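Local atomic coordinates of beta-glucanase (PDB entry 4LE4), a protein that probably hydrolyses beta-glucans as a fungal glycoside hydrolase of family 131, and was crystallised with cellotriose. Residues Y50-S58 and D223-I231; W145-W153 and R189-S197. All coordinates share one frame; numbering follows the deposited sequence.

From the N terminus, the chain first reaches 50-58, the loop between strands 44-47 and 61-66. It does not meet its partner, 223-231 on strand 222-233, until 164 residues later, so contact 1 closes a very long loop. Contact 2 is nested inside it. There the hairpin of strands 142-147 and 150-156 meets 189-197 after 35 intervening residues. Contact 1 fixes a loop to a strand inside one antiparallel sheet. Contact 2 joins the edge of that sheet, at strand 188-195, to the hairpin of the second sheet. The two contacts do not touch; their centres are 23 Å apart, but both reach the same sheet.

Contact 1: Y50-S58 and D223-I231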
ATOM      1  N   TYR A  50     -10.811   0.744 -10.947  1.00 13.63           N
ATOM      2  CA  TYR A  50      -9.586   0.293 -10.293  1.00 13.28           C
ATOM      3  C   TYR A  50      -9.699   0.092  -8.795  1.00 12.57           C
ATOM      4  O   TYR A  50      -8.677  -0.063  -8.133  1.00 13.64           O
ATOM      5  CB  TYR A  50      -8.473   1.312 -10.555  1.00 12.82           C
ATOM      6  CG  TYR A  50      -8.126   1.557 -12.006  1.00 11.41           C
ATOM      7  CD1 TYR A  50      -8.415   0.613 -12.990  1.00 12.00           C
ATOM      8  CD2 TYR A  50      -7.440   2.708 -12.372  1.00 13.20           C
ATOM      9  CE1 TYR A  50      -8.023   0.810 -14.314  1.00 13.68           C
ATOM     10  CE2 TYR A  50      -7.035   2.909 -13.689  1.00 14.54           C
ATOM     11  CZ  TYR A  50      -7.329   1.956 -14.652  1.00 13.86           C
ATOM     12  OH  TYR A  50      -6.915   2.160 -15.968  1.00 15.31           O
ATOM     13  N   LYS A  51     -10.908   0.135  -8.246  1.00 12.03           N
ATOM     14  CA  LYS A  51     -11.093  -0.045  -6.791  1.00 11.45           C
ATOM     15  C   LYS A  51     -11.832  -1.325  -6.454  1.00 12.34           C
ATOM     16  O   LYS A  51     -12.363  -2.007  -7.338  1.00 12.41           O
ATOM     17  CB  LYS A  51     -11.942   1.086  -6.209  1.00 12.39           C
ATOM     18  CG  LYS A  51     -13.382   1.033  -6.694  1.00 14.89           C
ATOM     19  CD  LYS A  51     -14.298   1.959  -5.900  1.00 17.62           C
ATOM     20  CE  LYS A  51     -15.776   1.620  -6.168  1.00 17.03           C
ATOM     21  NZ  LYS A  51     -16.638   2.399  -5.279  1.00 17.83           N
ATOM     22  N   ASN A  52     -11.838  -1.669  -5.168  1.00 11.50           N
ATOM     23  CA  ASN A  52     -12.605  -2.810  -4.713  1.00 11.40           C
ATOM     24  C   ASN A  52     -14.084  -2.380  -4.922  1.00 11.63           C
ATOM     25  O   ASN A  52     -14.533  -1.417  -4.315  1.00 10.82           O
ATOM     26  CB  ASN A  52     -12.364  -3.012  -3.230  1.00 11.52           C
ATOM     27  CG  ASN A  52     -13.087  -4.212  -2.685  1.00 14.39           C
ATOM     28  OD1 ASN A  52     -14.142  -4.614  -3.194  1.00 14.03           O
ATOM     29  ND2 ASN A  52     -12.529  -4.803  -1.618  1.00 11.61           N
ATOM     30  N   PRO A  53     -14.854  -3.119  -5.729  1.00 14.68           N
ATOM     31  CA  PRO A  53     -16.250  -2.706  -5.944  1.00 16.57           C
ATOM     32  C   PRO A  53     -17.113  -2.614  -4.691  1.00 16.92           C
ATOM     33  O   PRO A  53     -18.103  -1.888  -4.676  1.00 18.03           O
ATOM     34  CB  PRO A  53     -16.787  -3.760  -6.916  1.00 18.15           C
ATOM     35  CG  PRO A  53     -15.554  -4.284  -7.610  1.00 20.76           C
ATOM     36  CD  PRO A  53     -14.569  -4.371  -6.449  1.00 15.33           C
ATOM     37  N   ALA A  54     -16.747  -3.348  -3.645  1.00 15.84           N
ATOM     38  CA  ALA A  54     -17.521  -3.355  -2.396  1.00 16.96           C
ATOM     39  C   ALA A  54     -17.263  -2.116  -1.555  1.00 16.27           C
ATOM     40  O   ALA A  54     -18.022  -1.793  -0.638  1.00 17.44           O
ATOM     41  CB  ALA A  54     -17.176  -4.609  -1.590  1.00 17.90           C
ATOM     42  N   ASP A  55     -16.166  -1.437  -1.844  1.00 16.76           N
ATOM     43  CA  ASP A  55     -15.797  -0.229  -1.102  1.00 16.56           C
ATOM     44  C   ASP A  55     -16.533   0.993  -1.631  1.00 16.14           C
ATOM     45  O   ASP A  55     -16.018   1.730  -2.471  1.00 15.67           O
ATOM     46  CB  ASP A  55     -14.299   0.060  -1.219  1.00 16.67           C
ATOM     47  CG  ASP A  55     -13.862   1.258  -0.382  1.00 17.39           C
ATOM     48  OD1 ASP A  55     -14.719   1.938   0.237  1.00 16.81           O
ATOM     49  OD2 ASP A  55     -12.644   1.523  -0.331  1.00 17.44           O
ATOM     50  N   THR A  56     -17.717   1.235  -1.096  1.00 15.92           N
ATOM     51  CA  THR A  56     -18.504   2.377  -1.542  1.00 17.46           C
ATOM     52  C   THR A  56     -17.981   3.668  -0.940  1.00 18.01           C
ATOM     53  O   THR A  56     -18.461   4.768  -1.255  1.00 19.18           O
ATOM     54  CB  THR A  56     -19.993   2.175  -1.183  1.00 16.61           C
ATOM     55  OG1 THR A  56     -20.135   2.040   0.227  1.00 17.98           O
ATOM     56  CG2 THR A  56     -20.524   0.940  -1.853  1.00 18.98           C
ATOM     57  N   GLY A  57     -16.970   3.543  -0.086  1.00 15.90           N
ATOM     58  CA  GLY A  57     -16.372   4.712   0.528  1.00 13.62           C
ATOM     59  C   GLY A  57     -15.303   5.354  -0.354  1.00 14.19           C
ATOM     60  O   GLY A  57     -14.888   6.490  -0.105  1.00 14.67           O
ATOM     61  N   SER A  58     -14.876   4.648  -1.403  1.00 13.61           N
ATOM     62  CA  SER A  58     -13.850   5.156  -2.327  1.00 13.92           C
ATOM     63  C   SER A  58     -14.505   5.345  -3.691  1.00 14.70           C
ATOM     64  O   SER A  58     -15.104   4.415  -4.205  1.00 15.51           O
ATOM     65  CB  SER A  58     -12.716   4.139  -2.485  1.00 15.00           C
ATOM     66  OG  SER A  58     -11.988   3.987  -1.284  1.00 13.79           O
ATOM     67  N   ASP A 223       1.380  -3.626 -12.963  1.00 10.11           N
ATOM     68  CA  ASP A 223       0.279  -2.799 -12.468  1.00 11.48           C
ATOM     69  C   ASP A 223      -0.249  -3.312 -11.122  1.00 10.46           C
ATOM     70  O   ASP A 223      -0.480  -4.508 -10.956  1.00 12.22           O
ATOM     71  CB  ASP A 223      -0.896  -2.803 -13.460  1.00 11.45           C
ATOM     72  CG  ASP A 223      -0.574  -2.103 -14.800  1.00 13.35           C
ATOM     73  OD1 ASP A 223       0.223  -1.130 -14.814  1.00 12.76           O
ATOM     74  OD2 ASP A 223      -1.153  -2.509 -15.848  1.00 15.84           O
ATOM     75  N   PHE A 224      -0.489  -2.386 -10.194  1.00 10.94           N
ATOM     76  CA  PHE A 224      -1.024  -2.707  -8.864  1.00 11.80           C
ATOM     77  C   PHE A 224      -2.231  -1.796  -8.655  1.00  9.24           C
ATOM     78  O   PHE A 224      -2.148  -0.614  -8.910  1.00 12.61           O
ATOM     79  CB  PHE A 224       0.037  -2.427  -7.801  1.00 11.12           C
ATOM     80  CG  PHE A 224       1.343  -3.156  -8.040  1.00 11.53           C
ATOM     81  CD1 PHE A 224       2.250  -2.692  -8.978  1.00 11.84           C
ATOM     82  CD2 PHE A 224       1.644  -4.315  -7.325  1.00 13.74           C
ATOM     83  CE1 PHE A 224       3.460  -3.370  -9.217  1.00 14.48           C
ATOM     84  CE2 PHE A 224       2.845  -5.005  -7.549  1.00 13.64           C
ATOM     85  CZ  PHE A 224       3.746  -4.541  -8.485  1.00 14.17           C
ATOM     86  N   TYR A 225      -3.330  -2.348  -8.171  1.00  8.67           N
ATOM     87  CA  TYR A 225      -4.573  -1.595  -7.992  1.00  8.43           C
ATOM     88  C   TYR A 225      -4.804  -1.353  -6.525  1.00  9.62           C
ATOM     89  O   TYR A 225      -4.653  -2.260  -5.725  1.00  8.05           O
ATOM     90  CB  TYR A 225      -5.718  -2.391  -8.598  1.00  9.81           C
ATOM     91  CG  TYR A 225      -5.474  -2.569 -10.075  1.00 10.70           C
ATOM     92  CD1 TYR A 225      -5.979  -1.651 -10.991  1.00 13.28           C
ATOM     93  CD2 TYR A 225      -4.661  -3.606 -10.550  1.00 11.83           C
ATOM     94  CE1 TYR A 225      -5.683  -1.750 -12.362  1.00 14.91           C
ATOM     95  CE2 TYR A 225      -4.357  -3.721 -11.905  1.00 11.75           C
ATOM     96  CZ  TYR A 225      -4.874  -2.785 -12.817  1.00 14.88           C
ATOM     97  OH  TYR A 225      -4.618  -2.881 -14.177  1.00 13.10           O
ATOM     98  N   TRP A 226      -5.161  -0.123  -6.187  1.00  7.65           N
ATOM     99  CA  TRP A 226      -5.323   0.263  -4.779  1.00  6.88           C
ATOM    100  C   TRP A 226      -6.596   1.049  -4.538  1.00  8.35           C
ATOM    101  O   TRP A 226      -6.994   1.837  -5.401  1.00  8.98           O
ATOM    102  CB  TRP A 226      -4.199   1.229  -4.379  1.00  8.12           C
ATOM    103  CG  TRP A 226      -2.814   0.706  -4.479  1.00 10.45           C
ATOM    104  CD1 TRP A 226      -2.105   0.415  -5.632  1.00  5.88           C
ATOM    105  CD2 TRP A 226      -1.960   0.407  -3.391  1.00  9.13           C
ATOM    106  NE1 TRP A 226      -0.862  -0.052  -5.306  1.00 10.31           N
ATOM    107  CE2 TRP A 226      -0.737  -0.067  -3.938  1.00 11.03           C
ATOM    108  CE3 TRP A 226      -2.100   0.486  -1.997  1.00  9.26           C
ATOM    109  CZ2 TRP A 226       0.347  -0.457  -3.136  1.00 10.27           C
ATOM    110  CZ3 TRP A 226      -1.013   0.090  -1.198  1.00 10.91           C
ATOM    111  CH2 TRP A 226       0.186  -0.371  -1.774  1.00 10.85           C
ATOM    112  N   SER A 227      -7.205   0.874  -3.362  1.00  9.55           N
ATOM    113  CA  SER A 227      -8.363   1.698  -2.993  1.00  8.67           C
ATOM    114  C   SER A 227      -8.494   1.655  -1.474  1.00  8.95           C
ATOM    115  O   SER A 227      -7.771   0.909  -0.813  1.00  6.02           O
ATOM    116  CB  SER A 227      -9.662   1.224  -3.668  1.00  5.48           C
ATOM    117  OG  SER A 227     -10.055  -0.075  -3.300  1.00  8.19           O
ATOM    118  N   GLY A 228      -9.365   2.499  -0.925  1.00  7.16           N
ATOM    119  CA  GLY A 228      -9.583   2.469   0.505  1.00  8.79           C
ATOM    120  C   GLY A 228      -8.371   2.717   1.378  1.00  8.57           C
ATOM    121  O   GLY A 228      -8.269   2.145   2.444  1.00  9.00           O
ATOM    122  N   VAL A 229      -7.481   3.583   0.951  1.00  8.74           N
ATOM    123  CA  VAL A 229      -6.301   3.897   1.745  1.00  9.64           C
ATOM    124  C   VAL A 229      -6.633   5.039   2.720  1.00  9.63           C
ATOM    125  O   VAL A 229      -6.988   6.114   2.283  1.00 10.46           O
ATOM    126  CB  VAL A 229      -5.167   4.383   0.840  1.00  7.93           C
ATOM    127  CG1 VAL A 229      -3.918   4.712   1.701  1.00  9.63           C
ATOM    128  CG2 VAL A 229      -4.840   3.287  -0.241  1.00  6.69           C
ATOM    129  N   TYR A 230      -6.541   4.796   4.018  1.00  8.36           N
ATOM    130  CA  TYR A 230      -6.801   5.842   5.021  1.00  9.38           C
ATOM    131  C   TYR A 230      -6.258   5.396   6.378  1.00  9.98           C
ATOM    132  O   TYR A 230      -5.922   4.226   6.589  1.00  8.71           O
ATOM    133  CB  TYR A 230      -8.310   6.193   5.103  1.00  9.05           C
ATOM    134  CG  TYR A 230      -9.229   5.114   5.660  1.00 11.78           C
ATOM    135  CD1 TYR A 230      -9.647   5.155   6.997  1.00 13.21           C
ATOM    136  CD2 TYR A 230      -9.704   4.068   4.852  1.00 11.52           C
ATOM    137  CE1 TYR A 230     -10.519   4.185   7.518  1.00 12.22           C
ATOM    138  CE2 TYR A 230     -10.573   3.093   5.368  1.00 12.90           C
ATOM    139  CZ  TYR A 230     -10.971   3.172   6.705  1.00 13.43           C
ATOM    140  OH  TYR A 230     -11.844   2.252   7.223  1.00 15.84           O
ATOM    141  N   ILE A 231      -6.138   6.344   7.289  1.00 10.25           N
ATOM    142  CA  ILE A 231      -5.599   6.062   8.612  1.00  9.83           C
ATOM    143  C   ILE A 231      -6.595   6.547   9.652  1.00 11.69           C
ATOM    144  O   ILE A 231      -7.065   7.679   9.574  1.00 12.43           O
ATOM    145  CB  ILE A 231      -4.276   6.790   8.823  1.00 10.51           C
ATOM    146  CG1 ILE A 231      -3.215   6.267   7.829  1.00 10.90           C
ATOM    147  CG2 ILE A 231      -3.814   6.554  10.265  1.00 10.52           C
ATOM    148  CD1 ILE A 231      -1.963   7.203   7.700  1.00  9.74           C
TER
HETATM  149  O   HOH W   1     -11.087  -0.533  -0.974  1.00 12.06           O
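Tyr-50 and Tyr-225 form an offset edge-to-face stack, the edge of Tyr-225 toward the face of Tyr-50 and the planes at 63°. Tyr-50 can be followed outward. Its CB lies in the plane of the Tyr-225 ring, 3.9 Å from Tyr-225 CD1. Its CG sits near CD1 and CE1 of Tyr-225. Its CD1 comes closest, 3.7 Å from Tyr-225 CE1, and its CE1 meets that same carbon. The OH at the tip makes a weak hydrogen bond with Lys-63 NZ.

Two residues further along the strand, Ser-227 OG accepts from Asn-52 N over 3.0 Å, nearly straight at 174°. With chi1 at 63°, this OG sits between its backbone N and carbonyl carbon, where it meets both Asn-52 N and a water. Lys-51 CB presses on Ser-227 CB at 3.4 Å, a tight contact.

Beyond it, Gly-228 N donates a weak, bent hydrogen bond to Ser-58 OG. That hydroxyl donates to Asp-55 OD2 over 2.7 Å, from above the carboxylate plane. The water also donates to OD2, linking it to Ser-227. Asp-55 OD1 accepts from Gly-57 N, an Asx turn. An alanine here removes the carboxylate; the Ser-58 hydroxyl and the water would probably lose an acceptor, and the Asx turn its closing bond. Asp-55 OD2 lies 3.3 Å from Gly-228 CA, where a CB would clash.

Strand 222-233, between strands 61-66 and 94-102, belongs to one sheet of the sandwich expected in the concanavalin clan. The loop packs on its outer side; Trp-226 points away from it, and its side chain touches Val-207 of the other sheet.

Contact 2: W145-W153 and R189-S197; sequences WCVGGQTQW and RKVAPVKTS
Val-147 and Val-194 face each other from strands 145-147 and 192-195, whose axes approach to 9.1 Å at 41°, with no hydrogen bond between the segments. CG1 of Val-147 lies 3.9 Å from CG1 of Val-194. It is closer to Thr-196, 3.5 Å from its CB, and also touches CG2 there. This methyl is anti to the backbone N (chi1 178°), which carries it across to Val-194 and Thr-196. Thr-196 OG1 comes near Gly-148 CA in the type I' turn of the hairpin.

The packing joins the two sheets of a beta sandwich, as expected in the concanavalin clan. Each side carries a classic beta bulge. Gln-152 and Trp-153 both face Trp-145, and Lys-190 and Val-191 both face Phe-178.

Val-191 meets both tryptophans. Its CG1 meets the edge of the Trp-145 indole, 3.6 Å from Trp-145 CZ3. Its CG2 turns to Trp-153, 3.8 Å from Trp-153 CB. Lys-190 is extended and crosses the Trp-153 side chain obliquely, its CD 4.0 Å from Trp-153 NE1. Phe-178 of strand 175-182 stacks on Trp-145 and also meets Trp-153. Gln-152, partly exposed, bends at chi2 (-70°) and brings OE1 to 3.9 Å from Val-194 CG2.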
ATOM      1  N   TRP A 145       2.668 -10.752   4.768  1.00  7.69           N
ATOM      2  CA  TRP A 145       2.692  -9.622   5.684  1.00  8.22           C
ATOM      3  C   TRP A 145       3.946  -9.888   6.521  1.00  8.40           C
ATOM      4  O   TRP A 145       4.072 -10.956   7.108  1.00  8.71           O
ATOM      5  CB  TRP A 145       1.469  -9.616   6.593  1.00  8.93           C
ATOM      6  CG  TRP A 145       1.575  -8.551   7.644  1.00 10.96           C
ATOM      7  CD1 TRP A 145       1.689  -7.195   7.449  1.00 12.18           C
ATOM      8  CD2 TRP A 145       1.585  -8.757   9.068  1.00 10.85           C
ATOM      9  NE1 TRP A 145       1.765  -6.556   8.669  1.00 10.43           N
ATOM     10  CE2 TRP A 145       1.702  -7.486   9.672  1.00 11.58           C
ATOM     11  CE3 TRP A 145       1.510  -9.894   9.883  1.00 12.33           C
ATOM     12  CZ2 TRP A 145       1.746  -7.315  11.072  1.00 10.53           C
ATOM     13  CZ3 TRP A 145       1.559  -9.733  11.283  1.00 11.26           C
ATOM     14  CH2 TRP A 145       1.672  -8.449  11.852  1.00  9.65           C
ATOM     15  N   CYS A 146       4.852  -8.925   6.577  1.00  9.53           N
ATOM     16  CA  CYS A 146       6.100  -9.058   7.316  1.00 10.25           C
ATOM     17  C   CYS A 146       6.188  -8.029   8.444  1.00 10.51           C
ATOM     18  O   CYS A 146       5.584  -6.933   8.369  1.00  7.96           O
ATOM     19  CB  CYS A 146       7.286  -8.818   6.384  1.00 11.22           C
ATOM     20  SG  CYS A 146       7.304  -9.986   5.020  1.00 16.82           S
ATOM     21  N   VAL A 147       6.943  -8.407   9.476  1.00  9.81           N
ATOM     22  CA  VAL A 147       7.214  -7.543  10.625  1.00  9.46           C
ATOM     23  C   VAL A 147       8.713  -7.694  10.853  1.00 11.78           C
ATOM     24  O   VAL A 147       9.204  -8.807  11.061  1.00 10.95           O
ATOM     25  CB  VAL A 147       6.450  -7.986  11.908  1.00 11.34           C
ATOM     26  CG1 VAL A 147       6.836  -7.070  13.068  1.00 11.85           C
ATOM     27  CG2 VAL A 147       4.951  -7.939  11.656  1.00 13.53           C
ATOM     28  N   GLY A 148       9.438  -6.588  10.759  1.00 11.19           N
ATOM     29  CA  GLY A 148      10.882  -6.654  10.921  1.00 13.89           C
ATOM     30  C   GLY A 148      11.521  -7.552   9.877  1.00 13.98           C
ATOM     31  O   GLY A 148      12.566  -8.162  10.110  1.00 14.14           O
ATOM     32  N   GLY A 149      10.878  -7.667   8.721  1.00 13.55           N
ATOM     33  CA  GLY A 149      11.421  -8.506   7.662  1.00 13.70           C
ATOM     34  C   GLY A 149      11.024  -9.982   7.696  1.00 12.80           C
ATOM     35  O   GLY A 149      11.196 -10.704   6.705  1.00 14.10           O
ATOM     36  N   GLN A 150      10.487 -10.435   8.815  1.00 11.60           N
ATOM     37  CA  GLN A 150      10.074 -11.821   8.979  1.00 13.15           C
ATOM     38  C   GLN A 150       8.617 -12.021   8.604  1.00 13.57           C
ATOM     39  O   GLN A 150       7.746 -11.257   9.033  1.00 12.70           O
ATOM     40  CB  GLN A 150      10.296 -12.249  10.421  1.00 16.90           C
ATOM     41  CG  GLN A 150      11.767 -12.235  10.829  1.00 20.64           C
ATOM     42  CD  GLN A 150      11.951 -12.526  12.318  1.00 22.39           C
ATOM     43  OE1 GLN A 150      11.305 -11.918  13.149  1.00 23.82           O
ATOM     44  NE2 GLN A 150      12.842 -13.453  12.646  1.00 23.64           N
ATOM     45  N   THR A 151       8.350 -13.016   7.761  1.00 12.98           N
ATOM     46  CA  THR A 151       6.958 -13.284   7.347  1.00 12.54           C
ATOM     47  C   THR A 151       6.115 -13.828   8.510  1.00 14.37           C
ATOM     48  O   THR A 151       6.477 -14.822   9.176  1.00 12.63           O
ATOM     49  CB  THR A 151       6.914 -14.290   6.182  1.00 13.28           C
ATOM     50  OG1 THR A 151       7.532 -13.693   5.039  1.00 15.61           O
ATOM     51  CG2 THR A 151       5.470 -14.710   5.850  1.00 13.22           C
ATOM     52  N   GLN A 152       4.978 -13.190   8.752  1.00 10.52           N
ATOM     53  CA  GLN A 152       4.091 -13.612   9.836  1.00 12.42           C
ATOM     54  C   GLN A 152       2.785 -14.192   9.316  1.00 12.04           C
ATOM     55  O   GLN A 152       2.054 -14.847  10.055  1.00 13.65           O
ATOM     56  CB  GLN A 152       3.748 -12.429  10.722  1.00 12.95           C
ATOM     57  CG  GLN A 152       4.933 -11.687  11.266  1.00 15.23           C
ATOM     58  CD  GLN A 152       5.686 -12.496  12.285  1.00 19.59           C
ATOM     59  OE1 GLN A 152       5.098 -13.094  13.185  1.00 18.88           O
ATOM     60  NE2 GLN A 152       7.009 -12.521  12.148  1.00 25.42           N
ATOM     61  N   TRP A 153       2.486 -13.936   8.047  1.00 10.66           N
ATOM     62  CA  TRP A 153       1.237 -14.415   7.457  1.00 10.43           C
ATOM     63  C   TRP A 153       1.439 -14.382   5.939  1.00  9.94           C
ATOM     64  O   TRP A 153       2.204 -13.573   5.447  1.00  8.03           O
ATOM     65  CB  TRP A 153       0.116 -13.435   7.858  1.00 11.84           C
ATOM     66  CG  TRP A 153      -1.194 -13.670   7.174  1.00 14.68           C
ATOM     67  CD1 TRP A 153      -2.242 -14.422   7.624  1.00 16.92           C
ATOM     68  CD2 TRP A 153      -1.591 -13.132   5.911  1.00 14.29           C
ATOM     69  NE1 TRP A 153      -3.278 -14.372   6.713  1.00 17.20           N
ATOM     70  CE2 TRP A 153      -2.900 -13.585   5.656  1.00 16.94           C
ATOM     71  CE3 TRP A 153      -0.964 -12.302   4.975  1.00 15.16           C
ATOM     72  CZ2 TRP A 153      -3.607 -13.231   4.489  1.00 18.07           C
ATOM     73  CZ3 TRP A 153      -1.670 -11.945   3.805  1.00 17.08           C
ATOM     74  CH2 TRP A 153      -2.980 -12.414   3.585  1.00 17.20           C
ATOM     75  N   ARG A 189      -8.989 -10.014  12.582  1.00 13.90           N
ATOM     76  CA  ARG A 189      -7.589 -10.011  12.986  1.00 16.23           C
ATOM     77  C   ARG A 189      -6.997 -11.392  12.754  1.00 16.85           C
ATOM     78  O   ARG A 189      -7.397 -12.394  13.378  1.00 18.55           O
ATOM     79  CB  ARG A 189      -7.423  -9.629  14.452  1.00 18.61           C
ATOM     80  CG  ARG A 189      -6.000  -9.830  14.912  1.00 24.01           C
ATOM     81  CD  ARG A 189      -5.888  -9.857  16.428  1.00 28.12           C
ATOM     82  NE  ARG A 189      -5.836  -8.506  16.955  1.00 31.49           N
ATOM     83  CZ  ARG A 189      -5.678  -8.227  18.248  1.00 34.45           C
ATOM     84  NH1 ARG A 189      -5.565  -9.226  19.123  1.00 33.14           N
ATOM     85  NH2 ARG A 189      -5.610  -6.957  18.659  1.00 31.87           N
ATOM     86  N   LYS A 190      -6.035 -11.450  11.854  1.00 15.21           N
ATOM     87  CA  LYS A 190      -5.432 -12.718  11.519  1.00 13.39           C
ATOM     88  C   LYS A 190      -4.097 -13.017  12.204  1.00 15.11           C
ATOM     89  O   LYS A 190      -3.660 -14.173  12.216  1.00 14.79           O
ATOM     90  CB  LYS A 190      -5.348 -12.832  10.011  1.00 13.39           C
ATOM     91  CG  LYS A 190      -6.789 -12.888   9.430  1.00 13.07           C
ATOM     92  CD  LYS A 190      -6.874 -13.133   7.933  1.00 13.45           C
ATOM     93  CE  LYS A 190      -8.363 -13.067   7.499  1.00 15.59           C
ATOM     94  NZ  LYS A 190      -8.573 -13.336   6.045  1.00 11.48           N
ATOM     95  N   VAL A 191      -3.460 -11.983  12.744  1.00 13.31           N
ATOM     96  CA  VAL A 191      -2.222 -12.138  13.522  1.00 14.50           C
ATOM     97  C   VAL A 191      -2.266 -11.112  14.678  1.00 14.17           C
ATOM     98  O   VAL A 191      -2.429  -9.905  14.461  1.00 14.22           O
ATOM     99  CB  VAL A 191      -0.931 -11.888  12.693  1.00 14.16           C
ATOM    100  CG1 VAL A 191       0.293 -12.155  13.559  1.00 14.29           C
ATOM    101  CG2 VAL A 191      -0.910 -12.784  11.459  1.00 12.99           C
ATOM    102  N   ALA A 192      -2.202 -11.618  15.904  1.00 15.90           N
ATOM    103  CA  ALA A 192      -2.181 -10.773  17.100  1.00 15.98           C
ATOM    104  C   ALA A 192      -0.928  -9.878  17.032  1.00 16.30           C
ATOM    105  O   ALA A 192       0.086 -10.264  16.443  1.00 16.94           O
ATOM    106  CB  ALA A 192      -2.128 -11.662  18.358  1.00 18.03           C
ATOM    107  N   PRO A 193      -0.965  -8.685  17.663  1.00 17.13           N
ATOM    108  CA  PRO A 193       0.206  -7.788  17.614  1.00 17.61           C
ATOM    109  C   PRO A 193       1.548  -8.446  17.907  1.00 19.01           C
ATOM    110  O   PRO A 193       1.688  -9.181  18.903  1.00 16.43           O
ATOM    111  CB  PRO A 193      -0.147  -6.704  18.622  1.00 18.28           C
ATOM    112  CG  PRO A 193      -1.663  -6.626  18.495  1.00 19.34           C
ATOM    113  CD  PRO A 193      -2.041  -8.097  18.476  1.00 16.57           C
ATOM    114  N   VAL A 194       2.509  -8.169  17.016  1.00 15.67           N
ATOM    115  CA  VAL A 194       3.873  -8.685  17.057  1.00 15.67           C
ATOM    116  C   VAL A 194       4.835  -7.550  17.438  1.00 15.67           C
ATOM    117  O   VAL A 194       4.705  -6.437  16.930  1.00 13.25           O
ATOM    118  CB  VAL A 194       4.288  -9.211  15.650  1.00 16.60           C
ATOM    119  CG1 VAL A 194       5.717  -9.693  15.664  1.00 19.21           C
ATOM    120  CG2 VAL A 194       3.361 -10.304  15.226  1.00 17.92           C
ATOM    121  N   LYS A 195       5.804  -7.835  18.309  1.00 16.94           N
ATOM    122  CA  LYS A 195       6.772  -6.821  18.753  1.00 18.58           C
ATOM    123  C   LYS A 195       7.857  -6.522  17.726  1.00 17.49           C
ATOM    124  O   LYS A 195       8.389  -7.435  17.113  1.00 18.37           O
ATOM    125  CB  LYS A 195       7.491  -7.270  20.036  1.00 21.33           C
ATOM    126  CG  LYS A 195       6.663  -7.319  21.293  1.00 25.55           C
ATOM    127  CD  LYS A 195       7.597  -7.209  22.503  1.00 29.13           C
ATOM    128  CE  LYS A 195       6.927  -7.569  23.841  1.00 33.76           C
ATOM    129  NZ  LYS A 195       6.614  -9.029  23.962  1.00 35.61           N
ATOM    130  N   THR A 196       8.188  -5.245  17.545  1.00 17.13           N
ATOM    131  CA  THR A 196       9.248  -4.855  16.627  1.00 17.58           C
ATOM    132  C   THR A 196       9.564  -3.399  16.915  1.00 16.01           C
ATOM    133  O   THR A 196       8.830  -2.752  17.644  1.00 16.31           O
ATOM    134  CB  THR A 196       8.819  -5.013  15.117  1.00 19.38           C
ATOM    135  OG1 THR A 196       9.987  -5.045  14.281  1.00 22.30           O
ATOM    136  CG2 THR A 196       7.949  -3.860  14.672  1.00 17.20           C
ATOM    137  N   SER A 197      10.653  -2.881  16.353  1.00 18.84           N
ATOM    138  CA  SER A 197      11.013  -1.468  16.539  1.00 21.44           C
ATOM    139  C   SER A 197      10.105  -0.638  15.655  1.00 22.56           C
ATOM    140  O   SER A 197      10.265  -0.620  14.427  1.00 22.07           O
ATOM    141  CB  SER A 197      12.455  -1.178  16.106  1.00 21.81           C
ATOM    142  OG  SER A 197      13.391  -1.719  17.012  1.00 28.23           O
TER